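Local coordinates for thiamine-binding periplasmic protein (Escherichia coli, PDB 2QRY) that binds thiamine, thiamine phosphate and thiamine diphosphate with high affinity in the periplasm and serves the ThiBPQ ABC transporter in thiamine import, at residues Glu248-Thr253 with Lys264-Met269; Thr119-Asp124 with Phe268-Ala273; Leu25-Tyr30 with Ala79-Gly84. All coordinates share one frame; numbering follows the deposited sequence.

Interaction 1. Residues Glu248-Thr253 with Lys264-Met269; sequences EVAART and KFLQFM. With TPS (thiamin phosphate), chain E.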
loop_
_atom_site.group_PDB
_atom_site.type_symbol
_atom_site.label_atom_id
_atom_site.label_comp_id
_atom_site.label_asym_id
_atom_site.label_seq_id
_atom_site.Cartn_x
_atom_site.Cartn_y
_atom_site.Cartn_z
ATOM N N GLU A 248 -2.472 3.882 4.147
ATOM C CA GLU A 248 -3.527 3.719 3.155
ATOM C C GLU A 248 -4.752 4.477 3.627
ATOM O O GLU A 248 -5.007 4.567 4.824
ATOM C CB GLU A 248 -3.862 2.239 2.964
ATOM C CG GLU A 248 -2.660 1.387 2.630
ATOM C CD GLU A 248 -3.052 0.038 2.077
ATOM O OE1 GLU A 248 -3.169 -0.085 0.834
ATOM O OE2 GLU A 248 -3.258 -0.893 2.887
ATOM N N VAL A 249 -5.518 5.006 2.686
ATOM C CA VAL A 249 -6.693 5.785 3.032
ATOM C C VAL A 249 -7.898 5.491 2.157
ATOM O O VAL A 249 -7.804 4.809 1.138
ATOM C CB VAL A 249 -6.393 7.293 2.910
ATOM C CG1 VAL A 249 -5.191 7.655 3.766
ATOM C CG2 VAL A 249 -6.119 7.647 1.463
ATOM N N ALA A 250 -9.034 6.023 2.581
ATOM C CA ALA A 250 -10.283 5.885 1.858
ATOM C C ALA A 250 -11.002 7.237 1.931
ATOM O O ALA A 250 -10.764 8.026 2.852
ATOM C CB ALA A 250 -11.132 4.799 2.482
ATOM N N ALA A 251 -11.859 7.505 0.952
ATOM C CA ALA A 251 -12.613 8.748 0.920
ATOM C C ALA A 251 -13.893 8.549 0.118
ATOM O O ALA A 251 -13.962 7.676 -0.756
ATOM C CB ALA A 251 -11.779 9.849 0.300
ATOM N N ARG A 252 -14.910 9.350 0.421
ATOM C CA ARG A 252 -16.176 9.253 -0.285
ATOM C C ARG A 252 -16.134 10.223 -1.461
ATOM O O ARG A 252 -15.504 11.276 -1.383
ATOM C CB ARG A 252 -17.339 9.585 0.657
ATOM C CG ARG A 252 -17.516 11.060 1.010
ATOM C CD ARG A 252 -18.574 11.209 2.109
ATOM N NE ARG A 252 -19.329 12.463 2.045
ATOM C CZ ARG A 252 -20.082 12.838 1.010
ATOM N NH1 ARG A 252 -20.186 12.062 -0.067
ATOM N NH2 ARG A 252 -20.747 13.985 1.053
ATOM N N THR A 253 -16.798 9.860 -2.551
ATOM C CA THR A 253 -16.805 10.706 -3.736
ATOM C C THR A 253 -17.822 11.825 -3.613
ATOM O O THR A 253 -18.837 11.684 -2.934
ATOM C CB THR A 253 -17.116 9.881 -4.994
ATOM O OG1 THR A 253 -18.379 9.215 -4.839
ATOM C CG2 THR A 253 -16.017 8.837 -5.219
ATOM N N LYS A 264 -20.941 6.459 6.745
ATOM C CA LYS A 264 -21.088 5.504 7.830
ATOM C C LYS A 264 -20.048 4.412 7.615
ATOM O O LYS A 264 -19.588 3.776 8.561
ATOM C CB LYS A 264 -22.502 4.910 7.860
ATOM C CG LYS A 264 -23.582 5.938 8.171
ATOM C CD LYS A 264 -24.748 5.343 8.944
ATOM C CE LYS A 264 -25.555 4.355 8.119
ATOM N NZ LYS A 264 -26.724 3.836 8.899
ATOM N N PHE A 265 -19.672 4.204 6.357
ATOM C CA PHE A 265 -18.666 3.200 6.044
ATOM C C PHE A 265 -17.284 3.702 6.437
ATOM O O PHE A 265 -16.456 2.937 6.926
ATOM C CB PHE A 265 -18.686 2.852 4.556
ATOM C CG PHE A 265 -17.600 1.898 4.156
ATOM C CD1 PHE A 265 -16.371 2.372 3.710
ATOM C CD2 PHE A 265 -17.787 0.528 4.280
ATOM C CE1 PHE A 265 -15.347 1.494 3.399
ATOM C CE2 PHE A 265 -16.769 -0.360 3.974
ATOM C CZ PHE A 265 -15.545 0.124 3.532
ATOM N N LEU A 266 -17.039 4.991 6.228
ATOM C CA LEU A 266 -15.753 5.586 6.570
ATOM C C LEU A 266 -15.527 5.627 8.083
ATOM O O LEU A 266 -14.410 5.415 8.553
ATOM C CB LEU A 266 -15.647 6.997 5.980
ATOM C CG LEU A 266 -15.587 7.065 4.444
ATOM C CD1 LEU A 266 -15.576 8.515 3.982
ATOM C CD2 LEU A 266 -14.344 6.334 3.939
ATOM N N GLN A 267 -16.587 5.894 8.844
ATOM C CA GLN A 267 -16.477 5.948 10.301
ATOM C C GLN A 267 -16.276 4.539 10.836
ATOM O O GLN A 267 -15.440 4.301 11.703
ATOM C CB GLN A 267 -17.747 6.549 10.914
ATOM C CG GLN A 267 -17.696 6.736 12.433
ATOM C CD GLN A 267 -16.716 7.817 12.866
ATOM O OE1 GLN A 267 -16.822 8.975 12.451
ATOM N NE2 GLN A 267 -15.759 7.443 13.712
ATOM N N PHE A 268 -17.060 3.610 10.303
ATOM C CA PHE A 268 -16.997 2.211 10.698
ATOM C C PHE A 268 -15.642 1.608 10.349
ATOM O O PHE A 268 -15.204 0.621 10.945
ATOM C CB PHE A 268 -18.129 1.448 10.000
ATOM C CG PHE A 268 -17.888 -0.024 9.869
ATOM C CD1 PHE A 268 -17.266 -0.539 8.734
ATOM C CD2 PHE A 268 -18.271 -0.897 10.879
ATOM C CE1 PHE A 268 -17.030 -1.906 8.608
ATOM C CE2 PHE A 268 -18.039 -2.269 10.766
ATOM C CZ PHE A 268 -17.418 -2.773 9.629
HETATM N N MSE A 269 -14.976 2.222 9.385
HETATM C CA MSE A 269 -13.677 1.756 8.936
HETATM C C MSE A 269 -12.612 1.918 10.020
HETATM O O MSE A 269 -11.819 1.007 10.257
HETATM C CB MSE A 269 -13.282 2.518 7.673
HETATM C CG MSE A 269 -12.072 1.972 6.964
HETATM SE SE MSE A 269 -11.865 2.840 5.258
HETATM C CE MSE A 269 -11.238 4.568 5.864
HETATM C CM2 TPS E . 1.776 -11.338 2.398
HETATM N N3 TPS E . -0.351 -5.339 0.758
HETATM C C2 TPS E . -0.039 -6.104 -0.269
HETATM S S1 TPS E . -0.287 -5.091 -1.641
HETATM C C5 TPS E . -0.809 -3.638 -0.777
HETATM C C4 TPS E . -0.757 -4.057 0.536
HETATM C CM4 TPS E . -1.131 -3.108 1.669
HETATM C C6 TPS E . -1.173 -2.349 -1.445
HETATM C C7 TPS E . -1.073 -2.750 -2.917
HETATM O O7 TPS E . -1.322 -1.688 -3.830
HETATM N N1A TPS E . 2.048 -8.899 2.564
HETATM C C2A TPS E . 1.231 -9.930 2.336
HETATM N N3A TPS E . -0.056 -9.736 2.052
HETATM C C4A TPS E . -0.581 -8.494 1.984
HETATM N N4A TPS E . -1.920 -8.323 1.682
HETATM C C5A TPS E . 0.264 -7.364 2.222
HETATM C C6A TPS E . 1.611 -7.631 2.517
HETATM C C7A TPS E . -0.241 -5.901 2.162
HETATM P P1 TPS E . -1.178 -2.318 -5.312
HETATM O O1 TPS E . 0.212 -3.000 -5.450
HETATM O O2 TPS E . -1.404 -1.220 -6.429
HETATM O O3 TPS E . -2.263 -3.404 -5.482
#

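Interaction 2. Residues Thr119-Asp124 with Phe268-Ala273; sequences TFVPFD and FMVSPA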
loop_
_atom_site.group_PDB
_atom_site.type_symbol
_atom_site.label_atom_id
_atom_site.label_comp_id
_atom_site.label_asym_id
_atom_site.label_seq_id
_atom_site.Cartn_x
_atom_site.Cartn_y
_atom_site.Cartn_z
ATOM N N THR A 119 -10.595 14.964 4.457
ATOM C CA THR A 119 -11.111 14.102 3.399
ATOM C C THR A 119 -10.744 12.618 3.438
ATOM O O THR A 119 -11.620 11.751 3.432
ATOM C CB THR A 119 -10.690 14.664 2.025
ATOM O OG1 THR A 119 -11.127 16.026 1.917
ATOM C CG2 THR A 119 -11.297 13.837 0.886
ATOM N N PHE A 120 -9.447 12.330 3.466
ATOM C CA PHE A 120 -8.969 10.950 3.454
ATOM C C PHE A 120 -8.751 10.337 4.839
ATOM O O PHE A 120 -7.991 10.853 5.657
ATOM C CB PHE A 120 -7.694 10.891 2.613
ATOM C CG PHE A 120 -7.860 11.510 1.256
ATOM C CD1 PHE A 120 -8.577 10.854 0.262
ATOM C CD2 PHE A 120 -7.383 12.788 0.999
ATOM C CE1 PHE A 120 -8.825 11.463 -0.968
ATOM C CE2 PHE A 120 -7.624 13.409 -0.227
ATOM C CZ PHE A 120 -8.349 12.744 -1.211
ATOM N N VAL A 121 -9.428 9.220 5.077
ATOM C CA VAL A 121 -9.356 8.512 6.347
ATOM C C VAL A 121 -8.435 7.290 6.285
ATOM O O VAL A 121 -8.618 6.399 5.454
ATOM C CB VAL A 121 -10.761 8.029 6.780
ATOM C CG1 VAL A 121 -10.711 7.473 8.193
ATOM C CG2 VAL A 121 -11.759 9.168 6.681
ATOM N N PRO A 122 -7.431 7.234 7.169
ATOM C CA PRO A 122 -6.517 6.090 7.169
ATOM C C PRO A 122 -7.209 4.848 7.715
ATOM O O PRO A 122 -8.112 4.951 8.546
ATOM C CB PRO A 122 -5.391 6.539 8.100
ATOM C CG PRO A 122 -5.428 8.014 8.013
ATOM C CD PRO A 122 -6.905 8.323 8.008
ATOM N N PHE A 123 -6.789 3.675 7.245
ATOM C CA PHE A 123 -7.349 2.428 7.742
ATOM C C PHE A 123 -6.241 1.448 8.133
ATOM O O PHE A 123 -6.499 0.446 8.797
ATOM C CB PHE A 123 -8.349 1.819 6.739
ATOM C CG PHE A 123 -7.752 1.382 5.425
ATOM C CD1 PHE A 123 -7.097 0.159 5.311
ATOM C CD2 PHE A 123 -7.933 2.151 4.277
ATOM C CE1 PHE A 123 -6.643 -0.291 4.078
ATOM C CE2 PHE A 123 -7.483 1.709 3.039
ATOM C CZ PHE A 123 -6.840 0.488 2.939
ATOM N N ASP A 124 -5.010 1.750 7.727
ATOM C CA ASP A 124 -3.839 0.949 8.096
ATOM C C ASP A 124 -2.542 1.576 7.594
ATOM O O ASP A 124 -2.564 2.511 6.797
ATOM C CB ASP A 124 -3.945 -0.519 7.623
ATOM C CG ASP A 124 -3.865 -0.684 6.113
ATOM O OD1 ASP A 124 -3.210 0.133 5.423
ATOM O OD2 ASP A 124 -4.451 -1.669 5.615
ATOM N N PHE A 268 -17.060 3.610 10.303
ATOM C CA PHE A 268 -16.997 2.211 10.698
ATOM C C PHE A 268 -15.642 1.608 10.349
ATOM O O PHE A 268 -15.204 0.621 10.945
ATOM C CB PHE A 268 -18.129 1.448 10.000
ATOM C CG PHE A 268 -17.888 -0.024 9.869
ATOM C CD1 PHE A 268 -17.266 -0.539 8.734
ATOM C CD2 PHE A 268 -18.271 -0.897 10.879
ATOM C CE1 PHE A 268 -17.030 -1.906 8.608
ATOM C CE2 PHE A 268 -18.039 -2.269 10.766
ATOM C CZ PHE A 268 -17.418 -2.773 9.629
HETATM N N MSE A 269 -14.976 2.222 9.385
HETATM C CA MSE A 269 -13.677 1.756 8.936
HETATM C C MSE A 269 -12.612 1.918 10.020
HETATM O O MSE A 269 -11.819 1.007 10.257
HETATM C CB MSE A 269 -13.282 2.518 7.673
HETATM C CG MSE A 269 -12.072 1.972 6.964
HETATM SE SE MSE A 269 -11.865 2.840 5.258
HETATM C CE MSE A 269 -11.238 4.568 5.864
ATOM N N VAL A 270 -12.598 3.071 10.680
ATOM C CA VAL A 270 -11.625 3.318 11.736
ATOM C C VAL A 270 -12.064 2.712 13.069
ATOM O O VAL A 270 -11.487 3.018 14.116
ATOM C CB VAL A 270 -11.396 4.822 11.941
ATOM C CG1 VAL A 270 -10.882 5.440 10.664
ATOM C CG2 VAL A 270 -12.689 5.489 12.377
ATOM N N SER A 271 -13.077 1.850 13.029
ATOM C CA SER A 271 -13.573 1.221 14.244
ATOM C C SER A 271 -13.037 -0.201 14.354
ATOM O O SER A 271 -12.469 -0.729 13.402
ATOM C CB SER A 271 -15.100 1.188 14.243
ATOM O OG SER A 271 -15.584 0.116 13.458
ATOM N N PRO A 272 -13.216 -0.840 15.523
ATOM C CA PRO A 272 -12.758 -2.207 15.787
ATOM C C PRO A 272 -13.289 -3.291 14.853
ATOM O O PRO A 272 -12.539 -4.173 14.436
ATOM C CB PRO A 272 -13.189 -2.438 17.234
ATOM C CG PRO A 272 -13.055 -1.072 17.831
ATOM C CD PRO A 272 -13.690 -0.206 16.767
ATOM N N ALA A 273 -14.576 -3.244 14.532
ATOM C CA ALA A 273 -15.159 -4.259 13.654
ATOM C C ALA A 273 -14.382 -4.350 12.339
ATOM O O ALA A 273 -14.286 -5.417 11.727
ATOM C CB ALA A 273 -16.621 -3.933 13.379
#

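Interaction 3. Residues Leu25-Tyr30 with Ala79-Gly84; sequences LTVYTY and ADVVLG. With TPS (thiamin phosphate), chain E.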
loop_
_atom_site.group_PDB
_atom_site.type_symbol
_atom_site.label_atom_id
_atom_site.label_comp_id
_atom_site.label_asym_id
_atom_site.label_seq_id
_atom_site.Cartn_x
_atom_site.Cartn_y
_atom_site.Cartn_z
ATOM N N LEU A 25 -23.676 0.134 -1.697
ATOM C CA LEU A 25 -22.574 1.044 -1.416
ATOM C C LEU A 25 -21.380 0.458 -2.172
ATOM O O LEU A 25 -20.800 -0.555 -1.771
ATOM C CB LEU A 25 -22.309 1.106 0.094
ATOM C CG LEU A 25 -21.549 2.297 0.704
ATOM C CD1 LEU A 25 -20.061 2.071 0.649
ATOM C CD2 LEU A 25 -21.938 3.570 -0.013
ATOM N N THR A 26 -21.039 1.089 -3.288
ATOM C CA THR A 26 -19.946 0.635 -4.141
ATOM C C THR A 26 -18.591 1.151 -3.680
ATOM O O THR A 26 -18.371 2.356 -3.606
ATOM C CB THR A 26 -20.195 1.072 -5.599
ATOM O OG1 THR A 26 -21.409 0.471 -6.062
ATOM C CG2 THR A 26 -19.048 0.641 -6.502
ATOM N N VAL A 27 -17.683 0.230 -3.381
ATOM C CA VAL A 27 -16.353 0.603 -2.914
ATOM C C VAL A 27 -15.209 0.106 -3.809
ATOM O O VAL A 27 -14.902 -1.088 -3.823
ATOM C CB VAL A 27 -16.107 0.065 -1.485
ATOM C CG1 VAL A 27 -14.730 0.506 -0.991
ATOM C CG2 VAL A 27 -17.209 0.555 -0.541
ATOM N N TYR A 28 -14.581 1.025 -4.545
ATOM C CA TYR A 28 -13.448 0.682 -5.401
ATOM C C TYR A 28 -12.228 0.364 -4.530
ATOM O O TYR A 28 -11.938 1.084 -3.577
ATOM C CB TYR A 28 -13.080 1.849 -6.321
ATOM C CG TYR A 28 -13.970 2.053 -7.525
ATOM C CD1 TYR A 28 -15.072 1.229 -7.763
ATOM C CD2 TYR A 28 -13.697 3.066 -8.438
ATOM C CE1 TYR A 28 -15.876 1.415 -8.886
ATOM C CE2 TYR A 28 -14.487 3.259 -9.559
ATOM C CZ TYR A 28 -15.574 2.433 -9.779
ATOM O OH TYR A 28 -16.353 2.629 -10.896
ATOM N N THR A 29 -11.510 -0.702 -4.865
ATOM C CA THR A 29 -10.319 -1.072 -4.107
ATOM C C THR A 29 -9.414 -1.982 -4.948
ATOM O O THR A 29 -9.763 -2.332 -6.073
ATOM C CB THR A 29 -10.701 -1.781 -2.778
ATOM O OG1 THR A 29 -9.530 -1.933 -1.967
ATOM C CG2 THR A 29 -11.320 -3.156 -3.053
ATOM N N TYR A 30 -8.249 -2.346 -4.410
ATOM C CA TYR A 30 -7.321 -3.213 -5.128
ATOM C C TYR A 30 -7.619 -4.688 -4.862
ATOM O O TYR A 30 -8.355 -5.012 -3.922
ATOM C CB TYR A 30 -5.872 -2.849 -4.771
ATOM C CG TYR A 30 -5.562 -2.745 -3.292
ATOM C CD1 TYR A 30 -5.278 -3.881 -2.533
ATOM C CD2 TYR A 30 -5.489 -1.497 -2.665
ATOM C CE1 TYR A 30 -4.912 -3.777 -1.179
ATOM C CE2 TYR A 30 -5.130 -1.378 -1.317
ATOM C CZ TYR A 30 -4.839 -2.520 -0.584
ATOM O OH TYR A 30 -4.436 -2.401 0.728
ATOM N N ALA A 79 -18.623 4.561 -8.260
ATOM C CA ALA A 79 -18.074 4.392 -6.922
ATOM C C ALA A 79 -18.594 5.420 -5.919
ATOM O O ALA A 79 -18.794 6.589 -6.248
ATOM C CB ALA A 79 -16.558 4.452 -6.969
ATOM N N ASP A 80 -18.803 4.959 -4.693
ATOM C CA ASP A 80 -19.258 5.799 -3.591
ATOM C C ASP A 80 -18.029 6.076 -2.728
ATOM O O ASP A 80 -17.885 7.146 -2.141
ATOM C CB ASP A 80 -20.314 5.063 -2.760
ATOM C CG ASP A 80 -21.585 4.777 -3.543
ATOM O OD1 ASP A 80 -22.215 5.747 -4.021
ATOM O OD2 ASP A 80 -21.959 3.592 -3.672
ATOM N N VAL A 81 -17.140 5.092 -2.667
ATOM C CA VAL A 81 -15.913 5.207 -1.888
ATOM C C VAL A 81 -14.741 4.548 -2.617
ATOM O O VAL A 81 -14.904 3.514 -3.264
ATOM C CB VAL A 81 -16.045 4.508 -0.505
ATOM C CG1 VAL A 81 -14.751 4.652 0.276
ATOM C CG2 VAL A 81 -17.194 5.096 0.279
ATOM N N VAL A 82 -13.565 5.159 -2.522
ATOM C CA VAL A 82 -12.364 4.589 -3.117
ATOM C C VAL A 82 -11.470 4.185 -1.953
ATOM O O VAL A 82 -10.953 5.049 -1.246
ATOM C CB VAL A 82 -11.597 5.605 -3.988
ATOM C CG1 VAL A 82 -10.263 5.006 -4.413
ATOM C CG2 VAL A 82 -12.427 5.978 -5.212
ATOM N N LEU A 83 -11.305 2.881 -1.748
ATOM C CA LEU A 83 -10.472 2.373 -0.659
ATOM C C LEU A 83 -9.150 1.809 -1.199
ATOM O O LEU A 83 -9.149 0.905 -2.026
ATOM C CB LEU A 83 -11.229 1.289 0.107
ATOM C CG LEU A 83 -10.563 0.654 1.334
ATOM C CD1 LEU A 83 -11.641 0.228 2.338
ATOM C CD2 LEU A 83 -9.692 -0.526 0.914
ATOM N N GLY A 84 -8.028 2.345 -0.742
ATOM C CA GLY A 84 -6.765 1.833 -1.229
ATOM C C GLY A 84 -5.799 2.857 -1.792
ATOM O O GLY A 84 -4.818 2.482 -2.414
HETATM C CM2 TPS E . 1.776 -11.338 2.398
HETATM N N3 TPS E . -0.351 -5.339 0.758
HETATM C C2 TPS E . -0.039 -6.104 -0.269
HETATM S S1 TPS E . -0.287 -5.091 -1.641
HETATM C C5 TPS E . -0.809 -3.638 -0.777
HETATM C C4 TPS E . -0.757 -4.057 0.536
HETATM C CM4 TPS E . -1.131 -3.108 1.669
HETATM C C6 TPS E . -1.173 -2.349 -1.445
HETATM C C7 TPS E . -1.073 -2.750 -2.917
HETATM O O7 TPS E . -1.322 -1.688 -3.830
HETATM N N1A TPS E . 2.048 -8.899 2.564
HETATM C C2A TPS E . 1.231 -9.930 2.336
HETATM N N3A TPS E . -0.056 -9.736 2.052
HETATM C C4A TPS E . -0.581 -8.494 1.984
HETATM N N4A TPS E . -1.920 -8.323 1.682
HETATM C C5A TPS E . 0.264 -7.364 2.222
HETATM C C6A TPS E . 1.611 -7.631 2.517
HETATM C C7A TPS E . -0.241 -5.901 2.162
HETATM P P1 TPS E . -1.178 -2.318 -5.312
HETATM O O1 TPS E . 0.212 -3.000 -5.450
HETATM O O2 TPS E . -1.404 -1.220 -6.429
HETATM O O3 TPS E . -2.263 -3.404 -5.482
#

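Interaction 1. Residues Glu248-Thr253 with Lys264-Met269
Leu266 and Met269 pack against Ala250 and the backbone beside it in an apolar helix-on-sheet contact, buried between strand 243-252 and helix 259-269. The strand and helix segments run nearly antiparallel, at 158° between their directions and 8.9 Å between axes. The two methyls of Leu266 spread along the strand, from Ala250 to Arg252: CD2 stands 3.8 Å from Ala250 CB, while CD1 lies 3.7 Å from Arg252 N and also reaches the CB of that arginine. Met269, a selenomethionine, is extended as far as its selenium and then bends (chi3 73°), which lays the terminal methyl on the strand; CE is 3.4 Å from Ala250 CB, closer than a usual carbon contact. Strand and helix are consecutive in the chain, and the helix lies on one face of the mixed sheet in the alpha/beta architecture of a bacterial solute-binding protein. Ala251 points its methyl away from the helix, toward Phe99 and Phe120. No hydrogen bond crosses between the segments. At the start of the strand segment the contact gives way to the ligand pocket: the carboxylate of Glu248 faces thiamin phosphate, with OE2 3.3 Å from its methyl CM4, and OE1 is hydrogen-bonded to Tyr30 OH.

Interaction 2. Residues Thr119-Asp124 with Phe268-Ala273
Met269 keeps CG anti to its backbone N (chi1 -170°), which sends the side chain from the last turn of helix 259-269 across to Val121 and Phe123. Phe123 turns its ring between its own N and carbonyl carbon (chi1 65°), leaving CB to meet the selenomethionine: Phe123 CB is 3.7 Å from Met269 CG. The selenium then passes obliquely by the ring, 5.1 Å from the Phe123 centroid and 54° off the ring normal, a Met-aromatic contact. Beyond it, the side chains of Met269 and Val121 run past each other in opposite directions, and Met269 CE ends 3.6 Å from Val121 CB and near the Val121 carbonyl oxygen. Val270, where the chain leaves the helix, meets Val121 at about a right angle and brings CG1 within 3.5 Å of Pro122 O. In the turn that follows, Ser271, in the N-cap position before helix 272-275, turns its OG back to donate to Phe268 O at 2.6 Å. Phe274 of that helix touches both Met269 and Phe123. With no hydrogen bond across the segments, the contact rests on apolar packing, and the Met-aromatic approach, made here by selenium in place of sulfur, probably adds a weak dispersive attraction.

Interaction 3. Residues Leu25-Tyr30 with Ala79-Gly84
Thr26 O receives two backbone N-H groups from the other segment, Asp80 N at 2.9 Å and Val81 N at 3.1 Å, the second closer to the line of the carbonyl bond. The same threonine donates its own N to Asp80 OD2 at 2.7 Å, using the anti lone pair of the carboxylate, so the Asp80 side chain and backbone together hold both polar backbone atoms of Thr26. Asp80 OD1 has a second partner in Ser256 OG. Further along, Tyr28 N donates to Val81 O and Tyr28 O accepts from Leu83 N, the parallel register that pairs Val27 with Val81 and Tyr28 with Val82. Thr29 closes the ladder through its side chain: with OG1 anti to its N (chi1 -171°), the hydroxyl donates to Leu83 O at 2.9 Å from above the carbonyl plane, 43° out of it.

Side chains also meet across the two strands on both faces of the sheet. Ala79 CB sits over the centre of the Tyr28 ring, 3.3 Å from the centroid and 3° off the normal, a CH-pi contact, while Tyr28 OH is hydrogen-bonded to Glu73 OE1. On the Val27 and Val81 face, Val27 CG1 meets Leu83 CB. Tyr30 offers its edge to Gly84 and one face to thiamin phosphate, whose C6 lies 3.8 Å from Tyr30 CZ; its hydroxyl is hydrogen-bonded to Asn282 OD1 as well as to Glu248. Strand 54-59 flanks 24-29 on its other edge, so these are neighbouring parallel strands of a periplasmic binding protein's alpha/beta lobe, with the ligand pocket at their C-terminal ends.

All three contacts are buried and involve one mixed sheet: interaction 3 lies within it, while 1 and 2 set helix 259-269 and its end on it. Strand 243-252 lies between 81-86 and 121-133, and probable backbone hydrogen bonds, Thr253 N to Asp80 O and Val121 N to Ala250 O, tie interaction 1 to interactions 3 and 2. Interactions 1 and 2 share Met269, and both are apolar, without a hydrogen bond across their segments. Interaction 3 is instead built on a backbone ladder and buries far more surface, 558 Å² against 192 and 202 Å². Leu83 carries it to the helix side, touching Met269 and Phe123. Interactions 1 and 3 both end at the ligand, whereas interaction 2 does not touch it.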